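Local structure of dual function macrocyclase-peptidase POPB (5N4B) at residues Phe85-Leu90 with His416-Leu421; Val374-Arg379 with Gly404-Ala409; Asp383-Tyr388 with Arg397-Phe402; Pro427-Arg432 with Phe443-Thr448. The protein acts as both a prolyl-specific serine peptidase and a macrocyclase, trimming and cyclising precursor peptides in the biosynthesis of the amanitin toxins. The protein carries 1 engineered substitution. All coordinates share one frame; numbering follows the deposited sequence. Where two conformers were deposited one is given.

Interaction 1 (Phe85-Leu90 with His416-Leu421)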
loop_
_atom_site.group_PDB
_atom_site.type_symbol
_atom_site.label_atom_id
_atom_site.label_comp_id
_atom_site.label_asym_id
_atom_site.label_seq_id
_atom_site.Cartn_x
_atom_site.Cartn_y
_atom_site.Cartn_z
ATOM N N PHE A 85 0.534 -17.769 -6.211
ATOM C CA PHE A 85 0.328 -18.449 -4.941
ATOM C C PHE A 85 1.072 -17.716 -3.838
ATOM O O PHE A 85 2.031 -16.986 -4.075
ATOM C CB PHE A 85 0.784 -19.918 -4.977
ATOM C CG PHE A 85 1.964 -20.140 -5.831
ATOM C CD1 PHE A 85 3.228 -19.791 -5.409
ATOM C CD2 PHE A 85 1.772 -20.619 -7.105
ATOM C CE1 PHE A 85 4.343 -19.955 -6.313
ATOM C CE2 PHE A 85 2.849 -20.798 -7.975
ATOM C CZ PHE A 85 4.104 -20.458 -7.558
ATOM N N SER A 86 0.583 -17.896 -2.625
ATOM C CA SER A 86 1.194 -17.341 -1.426
ATOM C C SER A 86 2.051 -18.374 -0.733
ATOM O O SER A 86 2.048 -19.554 -1.057
ATOM C CB SER A 86 0.113 -16.868 -0.439
ATOM O OG SER A 86 -0.535 -17.995 0.193
ATOM N N ALA A 87 2.777 -17.906 0.296
ATOM C CA ALA A 87 3.365 -18.840 1.251
ATOM C C ALA A 87 2.240 -19.618 1.950
ATOM O O ALA A 87 1.152 -19.077 2.183
ATOM C CB ALA A 87 4.183 -18.110 2.312
ATOM N N PRO A 88 2.460 -20.885 2.301
ATOM C CA PRO A 88 1.456 -21.633 3.070
ATOM C C PRO A 88 1.660 -21.395 4.563
ATOM O O PRO A 88 2.765 -21.061 5.010
ATOM C CB PRO A 88 1.764 -23.088 2.671
ATOM C CG PRO A 88 3.283 -23.104 2.550
ATOM C CD PRO A 88 3.623 -21.741 1.964
ATOM N N THR A 89 0.571 -21.591 5.317
ATOM C CA THR A 89 0.545 -21.444 6.775
ATOM C C THR A 89 0.074 -22.764 7.369
ATOM O O THR A 89 -0.942 -23.319 6.954
ATOM C CB THR A 89 -0.400 -20.315 7.192
ATOM O OG1 THR A 89 0.025 -19.088 6.612
ATOM C CG2 THR A 89 -0.388 -20.166 8.704
ATOM N N LEU A 90 0.800 -23.256 8.371
ATOM C CA LEU A 90 0.425 -24.492 9.059
ATOM C C LEU A 90 -0.435 -24.113 10.254
ATOM O O LEU A 90 0.019 -23.373 11.136
ATOM C CB LEU A 90 1.699 -25.201 9.557
ATOM C CG LEU A 90 1.451 -26.416 10.460
ATOM C CD1 LEU A 90 0.652 -27.490 9.792
ATOM C CD2 LEU A 90 2.814 -26.971 10.971
ATOM N N HIS A 416 9.702 -23.916 11.708
ATOM C CA HIS A 416 10.043 -23.432 10.368
ATOM C C HIS A 416 9.621 -21.974 10.274
ATOM O O HIS A 416 8.839 -21.460 11.050
ATOM C CB HIS A 416 9.347 -24.243 9.248
ATOM C CG HIS A 416 7.882 -24.060 9.223
ATOM N ND1 HIS A 416 7.016 -24.831 9.982
ATOM C CD2 HIS A 416 7.122 -23.132 8.602
ATOM C CE1 HIS A 416 5.787 -24.381 9.799
ATOM N NE2 HIS A 416 5.827 -23.348 8.977
ATOM N N PHE A 417 10.142 -21.318 9.247
ATOM C CA PHE A 417 9.609 -20.059 8.773
ATOM C C PHE A 417 9.751 -20.008 7.259
ATOM O O PHE A 417 10.509 -20.778 6.656
ATOM C CB PHE A 417 10.255 -18.837 9.436
ATOM C CG PHE A 417 11.748 -18.691 9.238
ATOM C CD1 PHE A 417 12.235 -17.991 8.167
ATOM C CD2 PHE A 417 12.641 -19.221 10.173
ATOM C CE1 PHE A 417 13.638 -17.845 8.022
ATOM C CE2 PHE A 417 14.007 -19.074 10.019
ATOM C CZ PHE A 417 14.490 -18.392 8.943
ATOM N N PHE A 418 9.031 -19.060 6.647
ATOM C CA PHE A 418 9.136 -18.795 5.232
ATOM C C PHE A 418 9.591 -17.368 4.971
ATOM O O PHE A 418 9.437 -16.450 5.784
ATOM C CB PHE A 418 7.778 -18.962 4.505
ATOM C CG PHE A 418 7.237 -20.322 4.593
ATOM C CD1 PHE A 418 7.753 -21.340 3.797
ATOM C CD2 PHE A 418 6.231 -20.625 5.498
ATOM C CE1 PHE A 418 7.281 -22.624 3.922
ATOM C CE2 PHE A 418 5.747 -21.947 5.583
ATOM C CZ PHE A 418 6.297 -22.904 4.828
ATOM N N LEU A 419 10.190 -17.208 3.789
ATOM C CA LEU A 419 10.494 -15.904 3.207
ATOM C C LEU A 419 9.784 -15.792 1.873
ATOM O O LEU A 419 9.827 -16.733 1.055
ATOM C CB LEU A 419 11.983 -15.692 2.984
ATOM C CG LEU A 419 12.892 -15.909 4.166
ATOM C CD1 LEU A 419 14.370 -15.846 3.692
ATOM C CD2 LEU A 419 12.627 -14.933 5.240
ATOM N N THR A 420 9.144 -14.655 1.643
ATOM C CA THR A 420 8.601 -14.340 0.324
ATOM C C THR A 420 9.498 -13.283 -0.313
ATOM O O THR A 420 9.778 -12.238 0.293
ATOM C CB THR A 420 7.146 -13.925 0.364
ATOM O OG1 THR A 420 6.974 -12.803 1.188
ATOM C CG2 THR A 420 6.318 -15.037 0.982
ATOM N N LEU A 421 9.991 -13.585 -1.505
ATOM C CA LEU A 421 11.057 -12.848 -2.186
ATOM C C LEU A 421 10.545 -12.427 -3.555
ATOM O O LEU A 421 10.049 -13.267 -4.323
ATOM C CB LEU A 421 12.308 -13.743 -2.357
ATOM C CG LEU A 421 12.795 -14.384 -1.058
ATOM C CD1 LEU A 421 13.896 -15.348 -1.404
ATOM C CD2 LEU A 421 13.255 -13.349 -0.052
HETATM O O HOH W 1 3.224 -21.879 9.223
#
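Phe-418 does most of the reaching in this contact, so it is worth walking out along it. Its CB sits 4.3 Å from Ala-87 CB, and CG is set anti to the carbonyl carbon, beside the backbone N (chi1 -62°), which sends the ring up against Pro-88. From there the CD2-CE2 side of the ring runs past the proline carbonyl, and Phe-418 CE2 comes within 3.2 Å of Pro-88 O. At the tip, Phe-418 CZ meets Pro-88 CG at 3.8 Å. Pro-88 CD stands over one face of the ring, 4.2 Å from its centroid and only 13° off the normal, a CH-pi contact. Trp-96 touches both Phe-418 and Pro-88.

The two segments belong to different blades of the beta-propeller: residues 85-90 lie on the first strand of the first four-stranded sheet, residues 416-421 on the second strand of the seventh. No hydrogen bond joins the two segments directly; Leu-90 O instead accepts from Gln-414 and Arg-411 of the seventh blade. In prolyl oligopeptidases the first and last blades are typically unlatched.

At the His-416 end, Leu-90 CD2 lies against the edge of the imidazole, 4.1 Å from His-416 CE1. One water links the Leu-90 backbone to this imidazole: it accepts from Leu-90 N at 2.9 Å and is hydrogen-bonded to His-416 NE2 at 3.0 Å. At the other end Thr-420 turns its methyl, CG2, to Ala-87 CB at 4.0 Å, while its OG1 is hydrogen-bonded to a polar side chain of the bound peptide, which also packs on Ala-87.

Interaction 2 (Val374-Arg379 with Gly404-Ala409)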
loop_
_atom_site.group_PDB
_atom_site.type_symbol
_atom_site.label_atom_id
_atom_site.label_comp_id
_atom_site.label_asym_id
_atom_site.label_seq_id
_atom_site.Cartn_x
_atom_site.Cartn_y
_atom_site.Cartn_z
ATOM N N VAL A 374 14.389 -13.652 13.177
ATOM C CA VAL A 374 14.672 -13.454 11.755
ATOM C C VAL A 374 14.485 -11.969 11.497
ATOM O O VAL A 374 13.471 -11.395 11.897
ATOM C CB VAL A 374 13.767 -14.314 10.864
ATOM C CG1 VAL A 374 14.182 -14.227 9.407
ATOM C CG2 VAL A 374 13.749 -15.784 11.331
ATOM N N ALA A 375 15.492 -11.332 10.876
ATOM C CA ALA A 375 15.505 -9.890 10.666
ATOM C C ALA A 375 15.696 -9.603 9.196
ATOM O O ALA A 375 16.506 -10.244 8.529
ATOM C CB ALA A 375 16.676 -9.254 11.418
ATOM N N ILE A 376 14.970 -8.604 8.700
ATOM C CA ILE A 376 15.179 -8.073 7.353
ATOM C C ILE A 376 15.707 -6.668 7.518
ATOM O O ILE A 376 15.075 -5.828 8.184
ATOM C CB ILE A 376 13.909 -8.102 6.507
ATOM C CG1 ILE A 376 13.549 -9.554 6.228
ATOM C CG2 ILE A 376 14.133 -7.326 5.178
ATOM C CD1 ILE A 376 12.209 -9.688 5.607
ATOM N N TYR A 377 16.881 -6.431 6.935
ATOM C CA TYR A 377 17.492 -5.119 6.820
ATOM C C TYR A 377 17.352 -4.636 5.397
ATOM O O TYR A 377 17.542 -5.404 4.429
ATOM C CB TYR A 377 18.965 -5.172 7.168
ATOM C CG TYR A 377 19.229 -5.183 8.633
ATOM C CD1 TYR A 377 19.283 -3.997 9.317
ATOM C CD2 TYR A 377 19.420 -6.360 9.325
ATOM C CE1 TYR A 377 19.509 -3.957 10.701
ATOM C CE2 TYR A 377 19.686 -6.335 10.681
ATOM C CZ TYR A 377 19.700 -5.132 11.346
ATOM O OH TYR A 377 19.913 -5.207 12.709
ATOM N N LYS A 378 17.006 -3.386 5.254
ATOM C CA LYS A 378 16.917 -2.740 3.954
ATOM C C LYS A 378 18.155 -1.861 3.812
ATOM O O LYS A 378 18.255 -0.841 4.485
ATOM C CB LYS A 378 15.626 -1.946 3.824
ATOM C CG LYS A 378 15.350 -1.453 2.414
ATOM C CD LYS A 378 14.136 -0.583 2.320
ATOM C CE LYS A 378 12.856 -1.316 2.769
ATOM N NZ LYS A 378 12.554 -2.530 1.990
ATOM N N ARG A 379 19.114 -2.278 2.986
ATOM C CA ARG A 379 20.375 -1.578 2.817
ATOM C C ARG A 379 20.419 -1.120 1.356
ATOM O O ARG A 379 20.326 -1.950 0.430
ATOM C CB ARG A 379 21.544 -2.522 3.127
ATOM C CG ARG A 379 22.876 -1.785 3.052
ATOM C CD ARG A 379 24.084 -2.761 3.049
ATOM N NE ARG A 379 23.850 -3.714 4.080
ATOM C CZ ARG A 379 24.024 -3.496 5.376
ATOM N NH1 ARG A 379 24.505 -2.334 5.819
ATOM N NH2 ARG A 379 23.697 -4.484 6.225
ATOM N N GLY A 404 16.250 -7.734 -4.054
ATOM C CA GLY A 404 14.876 -7.319 -4.150
ATOM C C GLY A 404 14.288 -7.006 -2.794
ATOM O O GLY A 404 14.983 -6.513 -1.895
ATOM N N ALA A 405 13.010 -7.301 -2.650
ATOM C CA ALA A 405 12.246 -7.072 -1.433
ATOM C C ALA A 405 11.863 -8.408 -0.820
ATOM O O ALA A 405 11.515 -9.365 -1.539
ATOM C CB ALA A 405 10.972 -6.262 -1.715
ATOM N N ALA A 406 11.924 -8.492 0.503
ATOM C CA ALA A 406 11.669 -9.735 1.225
ATOM C C ALA A 406 10.718 -9.507 2.397
ATOM O O ALA A 406 10.691 -8.432 2.999
ATOM C CB ALA A 406 12.947 -10.283 1.759
ATOM N N SER A 407 9.930 -10.520 2.718
ATOM C CA SER A 407 9.111 -10.537 3.927
ATOM C C SER A 407 9.172 -11.909 4.584
ATOM O O SER A 407 9.467 -12.911 3.923
ATOM C CB SER A 407 7.649 -10.316 3.608
ATOM O OG SER A 407 7.451 -9.174 2.847
ATOM N N ILE A 408 8.943 -11.927 5.909
ATOM C CA ILE A 408 8.970 -13.154 6.704
ATOM C C ILE A 408 7.544 -13.539 6.993
ATOM O O ILE A 408 6.742 -12.679 7.347
ATOM C CB ILE A 408 9.717 -12.953 8.029
ATOM C CG1 ILE A 408 11.079 -12.311 7.839
ATOM C CG2 ILE A 408 9.857 -14.305 8.770
ATOM C CD1 ILE A 408 11.607 -11.686 9.106
ATOM N N ALA A 409 7.263 -14.826 6.957
ATOM C CA ALA A 409 5.977 -15.403 7.360
ATOM C C ALA A 409 6.243 -16.601 8.267
ATOM O O ALA A 409 6.952 -17.543 7.880
ATOM C CB ALA A 409 5.199 -15.874 6.138
#
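Branched aliphatic side chains carry this contact. Ile-376 and Ile-408 run antiparallel alongside one another, each tip passing the other's stem: each has CG1 anti to its carbonyl carbon, beside the backbone N, and a nearly extended tip, so that Ile-376 CD1 rests 3.6 Å from Ile-408 CG1. Val-374 crosses Ile-408 obliquely. Its CG1 branch, anti to the backbone N (chi1 -173°), meets the tip methyl, Ile-408 CD1, at 3.6 Å. At the other end the small Ala-406 takes up the tip of Ile-376, with Ala-406 CB 4.0 Å from Ile-376 CD1.

The same two tip methyls also press on main chain. Ile-376 CD1 lies 3.3 Å from Ala-406 O, and Ile-408 CD1 lies 3.4 Å from Val-374 O, so each tip methyl reaches the main chain of the facing strand. These are close van der Waals contacts.

Direct polar bonding between the two segments is absent; polar links come from side chains next door. Asp-383 accepts from Ala-406 N through OD2 and forms a salt bridge to Lys-378 through OD1, and Gln-364 accepts from Ile-408 N.

The short strand axes run nearly antiparallel, 162° apart, but stay 7.8 Å from each other, too far for shared sheet bonding. This is face-to-face packing of successive propeller blades, the second strand of the sixth sheet lying against the innermost strand of the seventh.

Interaction 3 (Asp383-Tyr388 with Arg397-Phe402)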
loop_
_atom_site.group_PDB
_atom_site.type_symbol
_atom_site.label_atom_id
_atom_site.label_comp_id
_atom_site.label_asym_id
_atom_site.label_seq_id
_atom_site.Cartn_x
_atom_site.Cartn_y
_atom_site.Cartn_z
ATOM N N ASP A 383 16.702 -5.627 0.270
ATOM C CA ASP A 383 16.507 -6.354 1.504
ATOM C C ASP A 383 17.515 -7.482 1.681
ATOM O O ASP A 383 17.860 -8.205 0.728
ATOM C CB ASP A 383 15.083 -6.904 1.565
ATOM C CG ASP A 383 14.047 -5.827 1.820
ATOM O OD1 ASP A 383 14.386 -4.678 2.265
ATOM O OD2 ASP A 383 12.823 -6.115 1.691
ATOM N N GLU A 384 17.933 -7.660 2.931
ATOM C CA GLU A 384 18.879 -8.680 3.362
ATOM C C GLU A 384 18.269 -9.402 4.554
ATOM O O GLU A 384 17.698 -8.768 5.448
ATOM C CB GLU A 384 20.197 -8.056 3.760
ATOM C CG GLU A 384 20.776 -7.138 2.696
ATOM C CD GLU A 384 22.114 -6.518 3.086
ATOM O OE1 GLU A 384 22.570 -6.717 4.244
ATOM O OE2 GLU A 384 22.728 -5.841 2.243
ATOM N N ILE A 385 18.393 -10.721 4.597
ATOM C CA ILE A 385 17.735 -11.537 5.613
ATOM C C ILE A 385 18.779 -12.184 6.496
ATOM O O ILE A 385 19.706 -12.821 5.993
ATOM C CB ILE A 385 16.826 -12.594 4.960
ATOM C CG1 ILE A 385 15.860 -11.948 3.937
ATOM C CG2 ILE A 385 16.047 -13.322 6.052
ATOM C CD1 ILE A 385 16.225 -12.249 2.529
ATOM N N TYR A 386 18.594 -12.091 7.817
ATOM C CA TYR A 386 19.533 -12.660 8.794
ATOM C C TYR A 386 18.784 -13.456 9.848
ATOM O O TYR A 386 17.699 -13.077 10.271
ATOM C CB TYR A 386 20.378 -11.568 9.491
ATOM C CG TYR A 386 21.231 -10.789 8.528
ATOM C CD1 TYR A 386 20.730 -9.671 7.895
ATOM C CD2 TYR A 386 22.486 -11.204 8.193
ATOM C CE1 TYR A 386 21.502 -8.972 6.987
ATOM C CE2 TYR A 386 23.269 -10.505 7.332
ATOM C CZ TYR A 386 22.772 -9.400 6.707
ATOM O OH TYR A 386 23.562 -8.748 5.774
ATOM N N LEU A 387 19.441 -14.505 10.349
ATOM C CA LEU A 387 18.996 -15.290 11.489
ATOM C C LEU A 387 19.845 -14.903 12.691
ATOM O O LEU A 387 21.076 -14.850 12.580
ATOM C CB LEU A 387 19.136 -16.780 11.171
ATOM C CG LEU A 387 18.692 -17.698 12.282
ATOM C CD1 LEU A 387 17.185 -17.616 12.520
ATOM C CD2 LEU A 387 19.087 -19.135 11.890
ATOM N N TYR A 388 19.197 -14.645 13.799
ATOM C CA TYR A 388 19.815 -14.308 15.086
ATOM C C TYR A 388 19.438 -15.324 16.153
ATOM O O TYR A 388 18.322 -15.854 16.173
ATOM C CB TYR A 388 19.313 -12.962 15.594
ATOM C CG TYR A 388 19.901 -11.766 14.893
ATOM C CD1 TYR A 388 19.452 -11.365 13.637
ATOM C CD2 TYR A 388 20.911 -11.039 15.479
ATOM C CE1 TYR A 388 20.027 -10.303 12.990
ATOM C CE2 TYR A 388 21.479 -9.926 14.826
ATOM C CZ TYR A 388 21.002 -9.579 13.596
ATOM O OH TYR A 388 21.586 -8.493 12.967
ATOM N N ARG A 397 23.476 -15.102 7.140
ATOM C CA ARG A 397 22.675 -14.406 6.144
ATOM C C ARG A 397 21.983 -15.469 5.296
ATOM O O ARG A 397 22.634 -16.426 4.827
ATOM C CB ARG A 397 23.532 -13.506 5.269
ATOM C CG ARG A 397 22.669 -12.725 4.246
ATOM C CD ARG A 397 23.430 -11.637 3.585
ATOM N NE ARG A 397 22.611 -10.994 2.568
ATOM C CZ ARG A 397 23.081 -10.091 1.758
ATOM N NH1 ARG A 397 24.336 -9.685 1.884
ATOM N NH2 ARG A 397 22.333 -9.607 0.827
ATOM N N LEU A 398 20.685 -15.319 5.089
ATOM C CA LEU A 398 19.896 -16.250 4.287
ATOM C C LEU A 398 19.652 -15.632 2.915
ATOM O O LEU A 398 19.423 -14.426 2.800
ATOM C CB LEU A 398 18.559 -16.573 4.964
ATOM C CG LEU A 398 18.695 -17.240 6.323
ATOM C CD1 LEU A 398 17.312 -17.482 6.916
ATOM C CD2 LEU A 398 19.473 -18.569 6.143
ATOM N N ALA A 399 19.686 -16.459 1.860
ATOM C CA ALA A 399 19.482 -15.999 0.493
ATOM C C ALA A 399 20.429 -14.837 0.174
ATOM O O ALA A 399 19.996 -13.773 -0.271
ATOM C CB ALA A 399 18.041 -15.597 0.237
ATOM N N PRO A 400 21.726 -15.023 0.381
ATOM C CA PRO A 400 22.649 -13.909 0.239
ATOM C C PRO A 400 22.775 -13.324 -1.148
ATOM O O PRO A 400 23.263 -12.194 -1.256
ATOM C CB PRO A 400 23.992 -14.515 0.689
ATOM C CG PRO A 400 23.817 -15.932 0.432
ATOM C CD PRO A 400 22.418 -16.260 0.746
ATOM N N ASP A 401 22.371 -14.030 -2.194
ATOM C CA ASP A 401 22.461 -13.507 -3.558
ATOM C C ASP A 401 21.165 -12.885 -4.049
ATOM O O ASP A 401 21.111 -12.396 -5.183
ATOM C CB ASP A 401 22.851 -14.631 -4.531
ATOM C CG ASP A 401 24.162 -15.274 -4.184
ATOM O OD1 ASP A 401 25.152 -14.541 -3.953
ATOM O OD2 ASP A 401 24.178 -16.521 -4.152
ATOM N N PHE A 402 20.119 -12.894 -3.230
ATOM C CA PHE A 402 18.840 -12.338 -3.618
ATOM C C PHE A 402 18.929 -10.818 -3.656
ATOM O O PHE A 402 19.459 -10.185 -2.746
ATOM C CB PHE A 402 17.763 -12.758 -2.596
ATOM C CG PHE A 402 16.489 -11.999 -2.746
ATOM C CD1 PHE A 402 15.732 -12.147 -3.887
ATOM C CD2 PHE A 402 16.115 -11.076 -1.826
ATOM C CE1 PHE A 402 14.597 -11.417 -4.060
ATOM C CE2 PHE A 402 14.972 -10.358 -1.996
ATOM C CZ PHE A 402 14.204 -10.542 -3.121
HETATM O O HOH W 2 19.595 -10.246 0.044
HETATM O O HOH W 3 18.339 -7.587 -1.860
HETATM O O HOH W 4 19.857 -11.839 2.271
#
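Arg-397 leaves its strand with CG anti to the backbone N (chi1 -178°) and stays extended as far as NE, while Glu-384 holds CG beside its own backbone N, anti to the carbonyl carbon (chi1 -52°). The result is a stack: carboxylate and guanidinium planes lie 21° apart, with Glu-384 CG 3.5 Å from Arg-397 NH2. Glu-384 OE2 is 4.0 Å from Arg-397 NH2 with no N-H aimed at it, so any electrostatic attraction probably acts through charge, without a hydrogen bond. Pro-400 O covers the opposite guanidinium face.

Tyr-386 lays its ring obliquely along the arginine's aliphatic part and donates from OH to Glu-384 OE1 at 2.7 Å, fixing the carboxylate, whose OE2 also takes a salt bridge from Arg-379.

Between the backbones, Leu-398 N donates to Ile-385 O at 2.8 Å. On the way to the type I turn Ala-399 to Phe-402 the strands part, and a water bridges Ile-385 N and Leu-398 O, also accepting from Arg-397 NE at 2.9 Å.

Strands 382-388 and 394-398 form the outer hairpin of the sixth blade; Ile-385 packs on strand 416-423 of the seventh, and Leu-398 on strands 416-423 and 426-434.

Interaction 4 (Pro427-Arg432 with Phe443-Thr448)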
loop_
_atom_site.group_PDB
_atom_site.type_symbol
_atom_site.label_atom_id
_atom_site.label_comp_id
_atom_site.label_asym_id
_atom_site.label_seq_id
_atom_site.Cartn_x
_atom_site.Cartn_y
_atom_site.Cartn_z
ATOM N N PRO A 427 9.791 -13.042 -10.018
ATOM C CA PRO A 427 8.329 -13.009 -9.925
ATOM C C PRO A 427 7.725 -13.338 -8.569
ATOM O O PRO A 427 6.663 -12.826 -8.238
ATOM C CB PRO A 427 7.893 -14.043 -10.975
ATOM C CG PRO A 427 9.058 -14.408 -11.751
ATOM C CD PRO A 427 10.302 -13.874 -11.131
ATOM N N GLY A 428 8.358 -14.210 -7.794
ATOM C CA GLY A 428 7.859 -14.584 -6.489
ATOM C C GLY A 428 8.379 -15.923 -6.085
ATOM O O GLY A 428 7.916 -16.966 -6.550
ATOM N N THR A 429 9.354 -15.919 -5.199
ATOM C CA THR A 429 9.966 -17.121 -4.685
ATOM C C THR A 429 9.572 -17.267 -3.223
ATOM O O THR A 429 9.585 -16.289 -2.452
ATOM C CB THR A 429 11.461 -17.021 -4.815
ATOM O OG1 THR A 429 11.761 -16.993 -6.221
ATOM C CG2 THR A 429 12.181 -18.211 -4.154
ATOM N N ILE A 430 9.219 -18.483 -2.815
ATOM C CA ILE A 430 8.914 -18.783 -1.420
ATOM C C ILE A 430 10.004 -19.717 -0.938
ATOM O O ILE A 430 10.152 -20.827 -1.463
ATOM C CB ILE A 430 7.523 -19.420 -1.254
ATOM C CG1 ILE A 430 6.415 -18.505 -1.824
ATOM C CG2 ILE A 430 7.291 -19.759 0.207
ATOM C CD1 ILE A 430 5.176 -19.155 -2.208
ATOM N N ALA A 431 10.799 -19.251 0.033
ATOM C CA ALA A 431 11.860 -20.042 0.639
ATOM C C ALA A 431 11.422 -20.503 2.011
ATOM O O ALA A 431 10.590 -19.876 2.665
ATOM C CB ALA A 431 13.136 -19.224 0.767
ATOM N N ARG A 432 11.974 -21.652 2.424
ATOM C CA ARG A 432 11.651 -22.292 3.695
ATOM C C ARG A 432 12.929 -22.515 4.476
ATOM O O ARG A 432 13.914 -23.005 3.927
ATOM C CB ARG A 432 10.947 -23.624 3.477
ATOM C CG ARG A 432 10.533 -24.348 4.760
ATOM C CD ARG A 432 9.585 -25.548 4.492
ATOM N NE ARG A 432 10.291 -26.537 3.703
ATOM C CZ ARG A 432 10.783 -27.685 4.168
ATOM N NH1 ARG A 432 10.594 -28.082 5.426
ATOM N NH2 ARG A 432 11.447 -28.461 3.327
ATOM N N PHE A 443 17.854 -24.526 4.705
ATOM C CA PHE A 443 17.255 -23.552 3.805
ATOM C C PHE A 443 16.970 -24.174 2.452
ATOM O O PHE A 443 17.833 -24.851 1.870
ATOM C CB PHE A 443 18.212 -22.375 3.627
ATOM C CG PHE A 443 17.640 -21.220 2.868
ATOM C CD1 PHE A 443 16.785 -20.331 3.483
ATOM C CD2 PHE A 443 17.946 -21.030 1.530
ATOM C CE1 PHE A 443 16.253 -19.228 2.775
ATOM C CE2 PHE A 443 17.401 -19.928 0.833
ATOM C CZ PHE A 443 16.578 -19.039 1.504
ATOM N N SER A 444 15.747 -23.985 1.947
ATOM C CA SER A 444 15.369 -24.537 0.656
ATOM C C SER A 444 14.377 -23.611 -0.035
ATOM O O SER A 444 13.801 -22.717 0.574
ATOM C CB SER A 444 14.730 -25.919 0.796
ATOM O OG SER A 444 13.490 -25.900 1.463
ATOM N N ILE A 445 14.147 -23.871 -1.318
ATOM C CA ILE A 445 13.147 -23.159 -2.088
ATOM C C ILE A 445 11.915 -24.047 -2.142
ATOM O O ILE A 445 11.959 -25.192 -2.627
ATOM C CB ILE A 445 13.661 -22.812 -3.485
ATOM C CG1 ILE A 445 14.893 -21.947 -3.420
ATOM C CG2 ILE A 445 12.548 -22.111 -4.223
ATOM C CD1 ILE A 445 14.780 -20.712 -2.587
ATOM N N LEU A 446 10.802 -23.543 -1.609
ATOM C CA LEU A 446 9.536 -24.259 -1.632
ATOM C C LEU A 446 8.862 -24.155 -2.987
ATOM O O LEU A 446 8.415 -25.151 -3.536
ATOM C CB LEU A 446 8.610 -23.693 -0.560
ATOM C CG LEU A 446 7.273 -24.424 -0.447
ATOM C CD1 LEU A 446 7.398 -25.766 0.357
ATOM C CD2 LEU A 446 6.188 -23.548 0.187
ATOM N N ARG A 447 8.745 -22.942 -3.523
ATOM C CA ARG A 447 8.075 -22.714 -4.791
ATOM C C ARG A 447 8.700 -21.506 -5.456
ATOM O O ARG A 447 9.127 -20.568 -4.781
ATOM C CB ARG A 447 6.576 -22.347 -4.631
ATOM C CG ARG A 447 5.792 -23.300 -3.803
ATOM C CD ARG A 447 4.280 -23.009 -3.883
ATOM N NE ARG A 447 3.754 -23.391 -5.169
ATOM C CZ ARG A 447 2.468 -23.516 -5.439
ATOM N NH1 ARG A 447 1.561 -23.243 -4.535
ATOM N NH2 ARG A 447 2.086 -23.965 -6.621
ATOM N N THR A 448 8.732 -21.544 -6.794
ATOM C CA THR A 448 9.102 -20.418 -7.627
ATOM C C THR A 448 7.952 -20.125 -8.590
ATOM O O THR A 448 7.446 -21.044 -9.227
ATOM C CB THR A 448 10.351 -20.793 -8.391
ATOM O OG1 THR A 448 11.364 -21.236 -7.467
ATOM C CG2 THR A 448 10.820 -19.628 -9.208
HETATM O O HOH W 5 13.813 -25.972 4.145
HETATM O O HOH W 6 10.828 -26.158 0.861
HETATM O O HOH W 7 12.989 -29.007 0.596
#
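At the heart of this hairpin is a classic beta bulge. Leu-446 and Arg-447 both face Ile-430, whose carbonyl takes two donors: Leu-446 N at 2.8 Å from Ile-430 O, through a bent bond (139° at the hydrogen), and Arg-447 N at 3.3 Å from the same oxygen, straighter but longer. Leu-446 takes a helix-like psi of -50°, as the first bulge residue of a classic bulge does. Ile-430 N repays the bond almost linearly (177°) to Arg-447 O, and beyond the bulge Arg-432 and Ser-444 exchange two N-H to O bonds, so regular antiparallel pairing resumes there, one residue out of step.

Side chains follow the shift. Those of Ile-430 and Leu-446 run alongside each other, with Ile-430 CG2 3.9 Å from Leu-446 CD2. On the other face Ala-431 CB meets Phe-443 CZ at 3.5 Å and Ile-445 CD1 at 4.0 Å.

Next out come waters. Arg-432 bends at chi3 so that its NE donates to a water 2.9 Å away, which is also bonded to Ser-444 OG; a second water bridges Arg-432 O and Ser-444 OG. Arg-447 turns off to a salt bridge with Asp-125 and a cation-pi contact with Phe-85.

Strand 443-448 is the outermost of the seventh blade, strand 426-434 lying between it and 416-423. Across the seam, Ile-430 packs on Phe-85 and Ala-87 of strand 84-90, and Leu-446 on Pro-88.

In the fold
Interactions 1 and 2 are buried blade-to-blade packings, while 3 and 4 are hairpins within a blade and only partly buried. The seventh sheet ties the set together: its strand 405-409 serves interaction 2 toward the sixth blade, 416-423 serves interaction 1 toward the first, and its third and fourth strands, 426-434 and 443-448, make interaction 4. Interaction 3 belongs to the sixth blade and meets the seventh through Ile-385 and Leu-398. Chemistry follows place. In interactions 1 and 2 the segments meet through apolar groups, with no hydrogen bond directly between them; interaction 4 is built on five backbone bonds around its bulge, whereas interaction 3 has a single one and leans on a stacked arginine and bridging waters.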